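Local coordinates for increased recombination centers protein 6 (Saccharomyces cerevisiae, PDB 3UC9) that acts as a clathrin coat accessory factor related to small G proteins and is involved in gross chromosomal rearrangements and telomere healing, at residues K29-S34 / P85-E90; L41-L46 / C52-I57; D62-W65 / Y70-H73; E119-F124 / I163-W168; V135-N140 / D187-I192. All blocks are in the same frame, centred on the assembly; numbering follows the deposited sequence.

Interaction 1: residues K29-S34 / P85-E90; sequences KILVLS and PVWVEE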
# COMPACT_ATOMS: atom_id res chain seq x y z
N LYS A 29 1.03 4.84 -10.18
CA LYS A 29 1.99 3.86 -9.70
C LYS A 29 1.51 3.29 -8.37
O LYS A 29 0.98 4.01 -7.51
CB LYS A 29 3.38 4.47 -9.55
CG LYS A 29 3.84 5.41 -10.66
CD LYS A 29 3.69 4.83 -12.06
CE LYS A 29 4.12 5.82 -13.13
NZ LYS A 29 3.62 5.47 -14.50
N ILE A 30 1.66 1.98 -8.21
CA ILE A 30 1.47 1.34 -6.92
C ILE A 30 2.78 0.66 -6.53
O ILE A 30 3.29 -0.18 -7.28
CB ILE A 30 0.31 0.33 -6.93
CG1 ILE A 30 -1.02 1.07 -7.12
CG2 ILE A 30 0.28 -0.48 -5.61
CD1 ILE A 30 -2.24 0.14 -7.12
N LEU A 31 3.33 1.06 -5.39
CA LEU A 31 4.57 0.48 -4.88
C LEU A 31 4.22 -0.58 -3.84
O LEU A 31 3.45 -0.32 -2.91
CB LEU A 31 5.46 1.56 -4.27
CG LEU A 31 6.85 1.25 -3.71
CD1 LEU A 31 7.45 -0.02 -4.23
CD2 LEU A 31 7.77 2.43 -4.04
N VAL A 32 4.77 -1.78 -4.01
CA VAL A 32 4.64 -2.83 -3.01
C VAL A 32 6.05 -3.11 -2.48
O VAL A 32 6.94 -3.50 -3.22
CB VAL A 32 4.01 -4.10 -3.58
CG1 VAL A 32 3.80 -5.13 -2.46
CG2 VAL A 32 2.67 -3.78 -4.28
N LEU A 33 6.22 -2.89 -1.18
CA LEU A 33 7.51 -2.94 -0.50
C LEU A 33 7.44 -3.97 0.64
O LEU A 33 6.40 -4.12 1.29
CB LEU A 33 7.83 -1.57 0.08
CG LEU A 33 9.09 -1.39 0.94
CD1 LEU A 33 10.33 -1.45 0.06
CD2 LEU A 33 9.05 -0.08 1.75
N SER A 34 8.55 -4.68 0.86
CA SER A 34 8.72 -5.47 2.08
C SER A 34 10.15 -5.36 2.57
O SER A 34 11.06 -5.10 1.78
CB SER A 34 8.37 -6.93 1.84
OG SER A 34 9.29 -7.56 0.97
N PRO A 85 13.28 1.98 7.88
CA PRO A 85 13.65 3.38 8.08
C PRO A 85 14.67 3.92 7.07
O PRO A 85 14.55 5.07 6.64
CB PRO A 85 14.21 3.40 9.51
CG PRO A 85 13.52 2.28 10.18
CD PRO A 85 13.42 1.20 9.13
N VAL A 86 15.66 3.11 6.70
CA VAL A 86 16.64 3.52 5.70
C VAL A 86 15.95 3.77 4.35
O VAL A 86 16.25 4.75 3.67
CB VAL A 86 17.77 2.46 5.54
CG1 VAL A 86 18.70 2.84 4.39
CG2 VAL A 86 18.55 2.30 6.84
N TRP A 87 15.03 2.90 3.98
CA TRP A 87 14.26 3.07 2.76
C TRP A 87 13.41 4.35 2.81
O TRP A 87 13.38 5.12 1.84
CB TRP A 87 13.39 1.85 2.51
CG TRP A 87 12.68 1.89 1.22
CD1 TRP A 87 13.11 1.39 0.02
CD2 TRP A 87 11.41 2.50 0.96
NE1 TRP A 87 12.19 1.64 -0.96
CE2 TRP A 87 11.13 2.32 -0.41
CE3 TRP A 87 10.48 3.16 1.76
CZ2 TRP A 87 9.96 2.78 -0.99
CZ3 TRP A 87 9.32 3.64 1.17
CH2 TRP A 87 9.07 3.44 -0.19
N VAL A 88 12.75 4.59 3.94
CA VAL A 88 11.94 5.80 4.14
C VAL A 88 12.80 7.06 4.01
O VAL A 88 12.40 8.03 3.37
CB VAL A 88 11.23 5.77 5.49
CG1 VAL A 88 10.63 7.15 5.84
CG2 VAL A 88 10.15 4.68 5.50
N GLU A 89 13.99 7.04 4.61
CA GLU A 89 14.89 8.19 4.52
C GLU A 89 15.18 8.55 3.06
O GLU A 89 15.15 9.71 2.69
CB GLU A 89 16.18 7.95 5.27
CG GLU A 89 17.13 9.14 5.14
CD GLU A 89 18.21 9.14 6.16
OE1 GLU A 89 18.90 8.10 6.31
OE2 GLU A 89 18.39 10.19 6.82
N GLU A 90 15.44 7.54 2.24
CA GLU A 90 15.73 7.75 0.81
C GLU A 90 14.48 8.22 0.05
O GLU A 90 14.54 9.08 -0.84
CB GLU A 90 16.29 6.47 0.19
CG GLU A 90 17.65 6.03 0.77
CD GLU A 90 18.05 4.59 0.42
OE1 GLU A 90 17.19 3.79 -0.03
OE2 GLU A 90 19.24 4.26 0.60
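Leu33 reaches from the strand straight onto the indole of Trp87, while Leu31, two residues earlier, meets the same ring system at its rim. The CD2 methyl of Leu33 stands over one face of the six-membered ring, 3.5 Å from the centroid of that Trp87 ring and only 12° off its normal, a clear CH-pi contact. Its other methyl leans toward the pyrrole half, where Leu33 CD1 comes within 3.7 Å of Trp87 NE1. Leu31 approaches differently: its CD2 lies in the plane of the indole, 3.8 Å from CZ2 of Trp87. One leucine covers a face and the other lies at an edge, each coming from the strand to meet the tryptophan head-on. With CG of Trp87 anti to the backbone N (chi1 -174°), the indole extends from the helix to the sheet, bridging a CA-CA separation of 9.6 Å between Leu33 and Trp87. This is the helix-on-sheet packing of a Rossmann-like domain: strand 29-35 is an inner strand, and helix 84-91 covers the face carrying Leu31 and Leu33, whereas Val32 points to helix 39-50 beneath the other face. The buried indole N-H is satisfied by a hydrogen bond from Trp87 NE1 to Asp79 OD2, which also restrains the rotation of the ring. Phe91, one helical turn further on, stacks with the same indole.

Interaction 2: residues L41-L46 / C52-I57; sequences LKTQFL and CSSTGI
A buried hydroxyl without a hydrogen-bonding partner in the model marks this contact: Ser54 OG is turned toward the helix and meets carbon there. Its nearest neighbour across the contact is the methyl CD1 of Leu46, 3.5 Å from Ser54 OG, and the methyl CG2 of Thr43 lies 4.1 Å from the same oxygen. Ser54 holds OG between its backbone N and carbonyl carbon (chi1 66°), which directs the hydroxyl at the helix. The hydroxyl of Thr43 offers no help, being bonded to the Phe40 carbonyl one turn back. Closer to the helix end the contact becomes a backbone one. Cys52 N gives a weak hydrogen bond of 3.3 Å to Leu46 O, nearly straight at 164°, and the two side chains touch loosely, Leu46 CB to Cys52 CB at 4.5 Å. An inverse gamma turn centred on Ser53 redirects the chain so that Ser54 comes opposite Thr43. The arrangement thus folds the loop that leaves helix 39-50 against the helix itself before strand 59-66 begins. On the sheet side, Leu46 also packs on Val32 of strand 29-35 and on Leu76 and Ile78 of strand 71-81, while Phe45 turns to helix 185-195.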
# COMPACT_ATOMS: atom_id res chain seq x y z
N LEU A 41 6.60 -13.81 0.90
CA LEU A 41 5.21 -13.49 1.22
C LEU A 41 4.69 -12.35 0.35
O LEU A 41 3.56 -12.40 -0.13
CB LEU A 41 5.03 -13.18 2.71
CG LEU A 41 4.95 -14.37 3.67
CD1 LEU A 41 4.74 -13.88 5.09
CD2 LEU A 41 3.83 -15.33 3.27
N LYS A 42 5.53 -11.35 0.11
CA LYS A 42 5.20 -10.27 -0.83
C LYS A 42 4.90 -10.80 -2.24
O LYS A 42 3.94 -10.37 -2.87
CB LYS A 42 6.31 -9.22 -0.83
CG LYS A 42 6.15 -8.10 -1.85
CD LYS A 42 7.36 -7.19 -1.86
CE LYS A 42 8.55 -7.86 -2.53
NZ LYS A 42 9.81 -7.15 -2.19
N THR A 43 5.70 -11.75 -2.72
CA THR A 43 5.45 -12.34 -4.05
C THR A 43 4.10 -13.07 -4.09
O THR A 43 3.35 -12.96 -5.07
CB THR A 43 6.61 -13.29 -4.52
OG1 THR A 43 6.61 -14.50 -3.76
CG2 THR A 43 7.96 -12.61 -4.40
N GLN A 44 3.77 -13.78 -3.01
CA GLN A 44 2.45 -14.42 -2.88
C GLN A 44 1.32 -13.37 -2.84
O GLN A 44 0.27 -13.55 -3.46
CB GLN A 44 2.39 -15.29 -1.62
CG GLN A 44 3.29 -16.52 -1.62
CD GLN A 44 2.92 -17.50 -0.51
OE1 GLN A 44 2.60 -18.66 -0.77
NE2 GLN A 44 2.95 -17.03 0.73
N PHE A 45 1.54 -12.28 -2.11
CA PHE A 45 0.58 -11.16 -2.05
C PHE A 45 0.31 -10.60 -3.44
O PHE A 45 -0.83 -10.33 -3.80
CB PHE A 45 1.12 -10.07 -1.12
CG PHE A 45 0.25 -8.84 -1.03
CD1 PHE A 45 -0.69 -8.71 -0.01
CD2 PHE A 45 0.39 -7.81 -1.94
CE1 PHE A 45 -1.47 -7.57 0.09
CE2 PHE A 45 -0.40 -6.65 -1.84
CZ PHE A 45 -1.33 -6.55 -0.83
N LEU A 46 1.37 -10.44 -4.24
CA LEU A 46 1.22 -9.89 -5.59
C LEU A 46 0.38 -10.83 -6.47
O LEU A 46 -0.46 -10.38 -7.24
CB LEU A 46 2.57 -9.65 -6.24
CG LEU A 46 3.43 -8.54 -5.64
CD1 LEU A 46 4.85 -8.63 -6.17
CD2 LEU A 46 2.85 -7.16 -5.91
N CYS A 52 -0.14 -11.22 -10.46
CA CYS A 52 1.15 -10.90 -11.03
C CYS A 52 2.17 -11.93 -10.56
O CYS A 52 2.49 -11.98 -9.37
CB CYS A 52 1.57 -9.50 -10.60
SG CYS A 52 3.17 -8.98 -11.22
N SER A 53 2.66 -12.74 -11.49
CA SER A 53 3.68 -13.75 -11.19
C SER A 53 5.08 -13.15 -11.34
O SER A 53 5.76 -13.38 -12.35
CB SER A 53 3.53 -14.97 -12.10
OG SER A 53 2.30 -15.64 -11.85
N SER A 54 5.50 -12.39 -10.33
CA SER A 54 6.82 -11.76 -10.32
C SER A 54 7.91 -12.75 -9.94
O SER A 54 7.64 -13.89 -9.55
CB SER A 54 6.84 -10.58 -9.34
OG SER A 54 6.67 -11.03 -8.00
N THR A 55 9.16 -12.30 -10.07
CA THR A 55 10.33 -13.05 -9.62
C THR A 55 11.02 -12.35 -8.43
O THR A 55 11.67 -13.00 -7.61
CB THR A 55 11.33 -13.26 -10.78
OG1 THR A 55 11.72 -11.99 -11.32
CG2 THR A 55 10.71 -14.12 -11.88
N GLY A 56 10.87 -11.02 -8.34
CA GLY A 56 11.44 -10.22 -7.26
C GLY A 56 11.22 -8.73 -7.49
O GLY A 56 10.14 -8.33 -7.93
N ILE A 57 12.24 -7.92 -7.21
CA ILE A 57 12.18 -6.46 -7.38
C ILE A 57 12.17 -6.07 -8.87
O ILE A 57 13.14 -6.35 -9.57
CB ILE A 57 13.39 -5.76 -6.71
CG1 ILE A 57 13.44 -6.04 -5.20
CG2 ILE A 57 13.34 -4.26 -6.94
CD1 ILE A 57 14.66 -5.44 -4.51

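Interaction 3: residues D62-W65 / Y70-H73; sequences DQTW and YKVH
Asp62 meets His73 through a weak hydrogen bond: His73 ND1 donates to Asp62 OD1 over 2.8 Å, but the angle at the hydrogen is only 121°, with carboxylate and imidazole planes 35° apart. The backbone of Asp62 is in the left-handed region, and Asp62 and Gln63 both face Phe74, a G1 beta bulge where the chain turns a corner. Gln63 O receives a CA-H...O contact, 3.2 Å from His73 CA. Thr64 and His73 form a non-hydrogen-bonded antiparallel pair; their side chains run side by side, with Thr64 OG1 3.5 Å from His73 CE1. Trp65 and Val72 form a hydrogen-bonded pair, Trp65 N to Val72 O at 2.8 Å and Val72 N to Trp65 O at 2.9 Å. On the face of this pair, Trp65 CB rests 3.9 Å from Val72 CG1, and the indole passes near the Tyr70 hydroxyl. Both aromatic residues bond to Asp194 near the end of helix 185-195, Trp65 NE1 to its OD1 and Tyr70 OH to its backbone O. The two nearly straight backbone bonds hold this part of the hairpin, whereas the exposed Asp62-His73 bond is bent and weak and, if the imidazole is protonated, would gain an electrostatic share.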
# COMPACT_ATOMS: atom_id res chain seq x y z
N ASP A 62 1.63 -1.21 -17.16
CA ASP A 62 0.36 -1.34 -17.88
C ASP A 62 -0.46 -2.55 -17.42
O ASP A 62 -0.98 -3.34 -18.22
CB ASP A 62 0.58 -1.37 -19.39
CG ASP A 62 -0.64 -0.89 -20.19
OD1 ASP A 62 -1.51 -0.19 -19.62
OD2 ASP A 62 -0.73 -1.20 -21.40
N GLN A 63 -0.56 -2.69 -16.10
CA GLN A 63 -1.48 -3.62 -15.48
C GLN A 63 -2.87 -2.99 -15.52
O GLN A 63 -2.99 -1.77 -15.63
CB GLN A 63 -1.07 -3.92 -14.04
CG GLN A 63 0.33 -4.52 -13.92
CD GLN A 63 0.45 -5.83 -14.67
OE1 GLN A 63 1.01 -5.89 -15.76
NE2 GLN A 63 -0.11 -6.89 -14.09
N THR A 64 -3.90 -3.81 -15.46
CA THR A 64 -5.26 -3.28 -15.45
C THR A 64 -5.86 -3.51 -14.09
O THR A 64 -5.78 -4.61 -13.53
CB THR A 64 -6.13 -3.93 -16.54
OG1 THR A 64 -5.48 -3.78 -17.81
CG2 THR A 64 -7.49 -3.25 -16.60
N TRP A 65 -6.42 -2.45 -13.51
CA TRP A 65 -7.24 -2.59 -12.33
C TRP A 65 -8.67 -2.39 -12.76
O TRP A 65 -9.04 -1.31 -13.24
CB TRP A 65 -6.88 -1.60 -11.23
CG TRP A 65 -7.65 -1.87 -9.97
CD1 TRP A 65 -8.80 -1.26 -9.56
CD2 TRP A 65 -7.35 -2.86 -8.99
NE1 TRP A 65 -9.23 -1.79 -8.37
CE2 TRP A 65 -8.36 -2.78 -8.00
CE3 TRP A 65 -6.33 -3.80 -8.84
CZ2 TRP A 65 -8.37 -3.61 -6.87
CZ3 TRP A 65 -6.34 -4.63 -7.72
CH2 TRP A 65 -7.35 -4.52 -6.75
N TYR A 70 -15.36 0.59 -13.33
CA TYR A 70 -14.36 1.18 -14.23
C TYR A 70 -13.15 0.29 -14.44
O TYR A 70 -12.97 -0.70 -13.73
CB TYR A 70 -13.92 2.54 -13.68
CG TYR A 70 -13.10 2.46 -12.39
CD1 TYR A 70 -11.72 2.33 -12.43
CD2 TYR A 70 -13.72 2.52 -11.14
CE1 TYR A 70 -10.96 2.25 -11.27
CE2 TYR A 70 -12.97 2.45 -9.96
CZ TYR A 70 -11.58 2.32 -10.04
OH TYR A 70 -10.80 2.23 -8.90
N LYS A 71 -12.32 0.66 -15.41
CA LYS A 71 -11.00 0.08 -15.64
C LYS A 71 -10.00 1.22 -15.65
O LYS A 71 -10.27 2.27 -16.25
CB LYS A 71 -10.89 -0.58 -17.02
CG LYS A 71 -11.78 -1.78 -17.29
CD LYS A 71 -11.86 -2.07 -18.79
CE LYS A 71 -10.49 -2.19 -19.46
NZ LYS A 71 -10.62 -2.50 -20.92
N VAL A 72 -8.85 1.03 -15.01
CA VAL A 72 -7.75 1.99 -15.07
C VAL A 72 -6.46 1.20 -15.25
O VAL A 72 -6.35 0.07 -14.80
CB VAL A 72 -7.70 2.88 -13.81
CG1 VAL A 72 -7.31 2.05 -12.58
CG2 VAL A 72 -6.75 4.06 -14.01
N HIS A 73 -5.49 1.79 -15.95
CA HIS A 73 -4.21 1.15 -16.17
C HIS A 73 -3.18 1.72 -15.20
O HIS A 73 -3.11 2.95 -15.04
CB HIS A 73 -3.76 1.33 -17.62
CG HIS A 73 -4.62 0.60 -18.60
ND1 HIS A 73 -4.24 -0.60 -19.18
CD2 HIS A 73 -5.85 0.88 -19.09
CE1 HIS A 73 -5.20 -1.02 -19.99
NE2 HIS A 73 -6.19 -0.14 -19.95

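Interaction 4: residues E119-F124 / I163-W168; sequences ELLHQF and IEFVNW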
# COMPACT_ATOMS: atom_id res chain seq x y z
N GLU A 119 5.95 4.12 13.73
CA GLU A 119 6.94 5.08 14.27
C GLU A 119 7.50 6.04 13.22
O GLU A 119 8.02 7.10 13.57
CB GLU A 119 8.09 4.31 14.94
CG GLU A 119 7.69 3.56 16.22
CD GLU A 119 8.84 2.74 16.82
OE1 GLU A 119 9.76 2.34 16.07
OE2 GLU A 119 8.82 2.48 18.04
N LEU A 120 7.43 5.65 11.96
CA LEU A 120 7.95 6.43 10.83
C LEU A 120 6.82 7.14 10.08
O LEU A 120 7.08 8.01 9.24
CB LEU A 120 8.65 5.49 9.85
CG LEU A 120 9.74 4.55 10.38
CD1 LEU A 120 10.03 3.43 9.37
CD2 LEU A 120 11.00 5.30 10.71
N LEU A 121 5.57 6.77 10.37
CA LEU A 121 4.44 7.16 9.53
C LEU A 121 4.20 8.67 9.48
O LEU A 121 3.90 9.21 8.43
CB LEU A 121 3.19 6.40 9.99
CG LEU A 121 2.04 6.07 9.03
CD1 LEU A 121 2.53 5.61 7.67
CD2 LEU A 121 1.13 5.01 9.67
N HIS A 122 4.35 9.37 10.60
CA HIS A 122 4.14 10.82 10.58
C HIS A 122 5.04 11.52 9.56
O HIS A 122 4.57 12.26 8.69
CB HIS A 122 4.34 11.45 11.95
CG HIS A 122 4.14 12.93 11.96
ND1 HIS A 122 2.89 13.51 11.99
CD2 HIS A 122 5.03 13.95 11.91
CE1 HIS A 122 3.02 14.82 11.97
NE2 HIS A 122 4.30 15.12 11.92
N GLN A 123 6.33 11.25 9.65
CA GLN A 123 7.30 11.84 8.74
C GLN A 123 7.12 11.36 7.29
O GLN A 123 7.29 12.14 6.35
CB GLN A 123 8.71 11.50 9.20
CG GLN A 123 9.10 12.20 10.46
CD GLN A 123 10.46 11.75 10.93
OE1 GLN A 123 11.46 12.40 10.63
NE2 GLN A 123 10.50 10.62 11.63
N PHE A 124 6.79 10.09 7.11
CA PHE A 124 6.50 9.55 5.79
C PHE A 124 5.32 10.28 5.15
O PHE A 124 5.39 10.68 3.98
CB PHE A 124 6.19 8.06 5.89
CG PHE A 124 5.97 7.40 4.55
CD1 PHE A 124 7.05 7.01 3.77
CD2 PHE A 124 4.70 7.17 4.07
CE1 PHE A 124 6.86 6.39 2.54
CE2 PHE A 124 4.50 6.55 2.84
CZ PHE A 124 5.58 6.17 2.07
N ILE A 163 -5.22 5.75 5.02
CA ILE A 163 -4.16 4.99 5.68
C ILE A 163 -4.84 3.86 6.42
O ILE A 163 -5.76 4.11 7.18
CB ILE A 163 -3.38 5.82 6.69
CG1 ILE A 163 -2.74 7.04 6.02
CG2 ILE A 163 -2.31 4.96 7.39
CD1 ILE A 163 -2.01 7.94 6.97
N GLU A 164 -4.41 2.63 6.19
CA GLU A 164 -5.00 1.52 6.90
C GLU A 164 -4.03 0.38 7.19
O GLU A 164 -3.28 -0.06 6.32
CB GLU A 164 -6.21 0.99 6.14
CG GLU A 164 -7.19 0.26 7.04
CD GLU A 164 -8.61 0.24 6.48
OE1 GLU A 164 -9.11 1.31 6.07
OE2 GLU A 164 -9.21 -0.84 6.46
N PHE A 165 -4.08 -0.10 8.43
CA PHE A 165 -3.39 -1.31 8.84
C PHE A 165 -4.31 -2.51 8.61
O PHE A 165 -5.49 -2.45 8.96
CB PHE A 165 -3.00 -1.23 10.32
CG PHE A 165 -1.93 -0.21 10.61
CD1 PHE A 165 -0.61 -0.60 10.77
CD2 PHE A 165 -2.24 1.14 10.70
CE1 PHE A 165 0.39 0.34 11.03
CE2 PHE A 165 -1.25 2.08 10.96
CZ PHE A 165 0.06 1.67 11.13
N VAL A 166 -3.78 -3.57 8.01
CA VAL A 166 -4.57 -4.77 7.68
C VAL A 166 -3.78 -6.04 8.02
O VAL A 166 -2.59 -6.13 7.72
CB VAL A 166 -4.95 -4.78 6.17
CG1 VAL A 166 -5.74 -6.05 5.81
CG2 VAL A 166 -5.78 -3.56 5.81
N ASN A 167 -4.43 -7.02 8.66
CA ASN A 167 -3.82 -8.33 8.87
C ASN A 167 -3.98 -9.19 7.62
O ASN A 167 -5.05 -9.21 7.02
CB ASN A 167 -4.49 -9.04 10.05
CG ASN A 167 -3.83 -8.74 11.38
OD1 ASN A 167 -2.70 -8.28 11.44
ND2 ASN A 167 -4.54 -9.05 12.47
N TRP A 168 -2.92 -9.92 7.26
CA TRP A 168 -2.99 -10.91 6.18
C TRP A 168 -2.25 -12.20 6.55
O TRP A 168 -1.05 -12.19 6.81
CB TRP A 168 -2.42 -10.32 4.89
CG TRP A 168 -2.48 -11.27 3.73
CD1 TRP A 168 -3.58 -11.92 3.24
CD2 TRP A 168 -1.38 -11.68 2.91
NE1 TRP A 168 -3.23 -12.71 2.16
CE2 TRP A 168 -1.88 -12.58 1.94
CE3 TRP A 168 -0.01 -11.37 2.90
CZ2 TRP A 168 -1.07 -13.17 0.97
CZ3 TRP A 168 0.80 -11.97 1.94
CH2 TRP A 168 0.26 -12.85 0.99
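Leu121 carries the apolar contact with a single methyl, CD2, which is shared between Ile163 and Phe165 of the strand. The nearer partner is aromatic: Leu121 CD2 lies 3.8 Å from Phe165 CZ and 4.0 Å from Phe165 CE2, so the methyl meets the outer end of the ring obliquely, the two side chains coming from opposite directions. Ile163 offers its branch methyl, with Ile163 CG2 4.1 Å from Leu121 CD2. CG2 stands anti to the backbone N of Ile163, and it is this methyl that meets the leucine. Leu121 itself extends from the first turn of helix 121-127, CG roughly anti to the backbone N (chi1 -152°), across 9.7 Å between the CA atoms of Leu121 and Ile163. Strand 163-167 is an outermost strand of the six-stranded sheet and the last in a beta-alpha-beta crossover from strand 133-138 through helix 145-155, as expected of a Rossmann-like domain; that helix lies beside Leu121 too, through Trp155. Hydrogen bonding runs to partners outside the contact. Glu164 and Val166 pair by backbone with strand 133-138, whereas on the outer side Phe165 N is bonded to Asn152 OD1 and Ile163 O to the hydroxyl of Ser156. Phe165 is flanked further by Leu136 and by Leu151 of helix 145-155.

Interaction 5: residues V135-N140 / D187-I192; sequences VLVNVN and DRIQEI. Unlike the reference sequence in segment 135-140: Val137 (reference Ala).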
# COMPACT_ATOMS: atom_id res chain seq x y z
N VAL A 135 -1.24 1.42 2.76
CA VAL A 135 -1.71 0.22 3.45
C VAL A 135 -0.52 -0.49 4.05
O VAL A 135 0.44 -0.81 3.35
CB VAL A 135 -2.44 -0.73 2.50
CG1 VAL A 135 -2.86 -2.03 3.25
CG2 VAL A 135 -3.65 -0.03 1.86
N LEU A 136 -0.59 -0.74 5.35
CA LEU A 136 0.43 -1.47 6.08
C LEU A 136 -0.13 -2.84 6.37
O LEU A 136 -1.09 -2.99 7.14
CB LEU A 136 0.79 -0.75 7.36
CG LEU A 136 1.32 0.68 7.16
CD1 LEU A 136 0.19 1.71 7.12
CD2 LEU A 136 2.31 1.02 8.24
N VAL A 137 0.46 -3.84 5.72
CA VAL A 137 -0.02 -5.21 5.78
C VAL A 137 0.82 -5.97 6.78
O VAL A 137 2.01 -6.17 6.57
CB VAL A 137 0.05 -5.88 4.40
CG1 VAL A 137 -0.42 -7.33 4.50
CG2 VAL A 137 -0.79 -5.11 3.38
N ASN A 138 0.21 -6.37 7.88
CA ASN A 138 0.88 -7.17 8.88
C ASN A 138 0.76 -8.67 8.62
O ASN A 138 -0.35 -9.20 8.51
CB ASN A 138 0.32 -6.90 10.27
CG ASN A 138 0.93 -7.81 11.31
OD1 ASN A 138 2.14 -7.80 11.52
ND2 ASN A 138 0.09 -8.65 11.93
N VAL A 139 1.91 -9.35 8.60
CA VAL A 139 1.96 -10.79 8.39
C VAL A 139 2.25 -11.57 9.68
O VAL A 139 2.21 -12.80 9.67
CB VAL A 139 3.01 -11.17 7.32
CG1 VAL A 139 2.68 -10.50 5.99
CG2 VAL A 139 4.43 -10.84 7.78
N ASN A 140 2.52 -10.87 10.78
CA ASN A 140 2.68 -11.50 12.10
C ASN A 140 1.34 -12.02 12.63
O ASN A 140 0.47 -11.25 13.04
CB ASN A 140 3.31 -10.52 13.11
CG ASN A 140 3.66 -11.18 14.46
OD1 ASN A 140 3.13 -12.24 14.80
ND2 ASN A 140 4.56 -10.55 15.22
N ASP A 187 -9.70 -8.56 0.79
CA ASP A 187 -10.98 -7.99 0.33
C ASP A 187 -11.04 -6.49 0.65
O ASP A 187 -11.50 -5.70 -0.17
CB ASP A 187 -12.17 -8.74 0.97
CG ASP A 187 -13.48 -8.56 0.20
OD1 ASP A 187 -13.46 -8.26 -1.01
OD2 ASP A 187 -14.57 -8.74 0.82
N ARG A 188 -10.55 -6.11 1.83
CA ARG A 188 -10.51 -4.70 2.22
C ARG A 188 -9.52 -3.91 1.38
O ARG A 188 -9.80 -2.79 0.95
CB ARG A 188 -10.15 -4.54 3.69
CG ARG A 188 -9.98 -3.09 4.17
CD ARG A 188 -11.20 -2.19 3.87
NE ARG A 188 -10.93 -0.79 4.23
CZ ARG A 188 -11.43 0.30 3.64
NH1 ARG A 188 -12.28 0.21 2.61
NH2 ARG A 188 -11.08 1.50 4.09
N ILE A 189 -8.34 -4.48 1.19
CA ILE A 189 -7.32 -3.83 0.37
C ILE A 189 -7.86 -3.61 -1.05
O ILE A 189 -7.70 -2.52 -1.63
CB ILE A 189 -6.00 -4.64 0.33
CG1 ILE A 189 -5.45 -4.84 1.75
CG2 ILE A 189 -4.97 -3.90 -0.53
CD1 ILE A 189 -4.18 -5.67 1.83
N GLN A 190 -8.53 -4.61 -1.60
CA GLN A 190 -9.18 -4.48 -2.92
C GLN A 190 -10.16 -3.30 -2.94
O GLN A 190 -10.22 -2.55 -3.92
CB GLN A 190 -9.90 -5.78 -3.29
CG GLN A 190 -10.54 -5.78 -4.68
CD GLN A 190 -11.28 -7.08 -4.98
OE1 GLN A 190 -11.60 -7.85 -4.08
NE2 GLN A 190 -11.55 -7.33 -6.26
N GLU A 191 -10.93 -3.14 -1.87
CA GLU A 191 -11.89 -2.04 -1.75
C GLU A 191 -11.21 -0.67 -1.70
O GLU A 191 -11.71 0.31 -2.26
CB GLU A 191 -12.74 -2.22 -0.49
CG GLU A 191 -13.84 -1.18 -0.33
CD GLU A 191 -14.77 -1.49 0.84
OE1 GLU A 191 -14.28 -1.75 1.95
OE2 GLU A 191 -16.00 -1.43 0.64
N ILE A 192 -10.08 -0.61 -1.00
CA ILE A 192 -9.32 0.63 -0.91
C ILE A 192 -8.85 1.04 -2.30
O ILE A 192 -8.95 2.20 -2.68
CB ILE A 192 -8.15 0.49 0.08
CG1 ILE A 192 -8.69 0.42 1.51
CG2 ILE A 192 -7.19 1.66 -0.07
CD1 ILE A 192 -7.60 0.15 2.56
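Ile189 touches both Val135 and Val137, whereas Ile192 touches Val135. Ile189 spans the two valines: its CG1 is 4.1 Å from Val135 CG1, while its CD1 reaches Val137 CG2 at 3.8 Å, crossing that side chain at about a right angle. Val137 stands where the reference sequence has alanine. Ile189 CG1 is anti to the carbonyl carbon (chi1 -58°), which with an extended chain beyond sends CD1 to Val137. Ile192, three residues on, puts its CD1 4.0 Å from Val135 CG2. The strand and helix segments run almost antiparallel, 170° between directions, with their axes 10.8 Å apart, as in helix-on-sheet packing of a Rossmann-like core. Around this shell, Phe45 and Leu49 of helix 39-50 flank Ile189, and Arg188 lays one guanidinium face over Ile192, whose CG1 is 3.5 Å above its plane. Arg188 NH1 bridges to Glu191 OE1 at 2.9 Å, and NH2 to Glu164 on strand 163-167. At the strand end, Asn138 ND2 bonds Asn140 O and also Asn167. Purely apolar across the segments, the contact rests on methyl-to-methyl packing; the charged guanidinium, paired with Glu191 and Glu164, lies over Ile192 beside it.

Overall arrangement
From the N terminus, strand 29-35 opens the loop that interaction 1 closes at helix 84-91. Nested inside it, in series, are interaction 2, which folds the loop after helix 39-50 against that helix, and interaction 3, which pairs the hairpin at one edge of the sheet. Interaction 4 runs from helix 121-127 to the edge strand 163-167 and crosses interaction 5, which runs from strand 133-138 to helix 185-195. Interactions 1 and 4 join neighbouring helices to one face of the sheet, touching through Trp87 and Phe124. Interactions 2 and 5 meet on the other face, where Phe45 packs on Ile189. Trp65 carries interaction 3 onto helix 185-195.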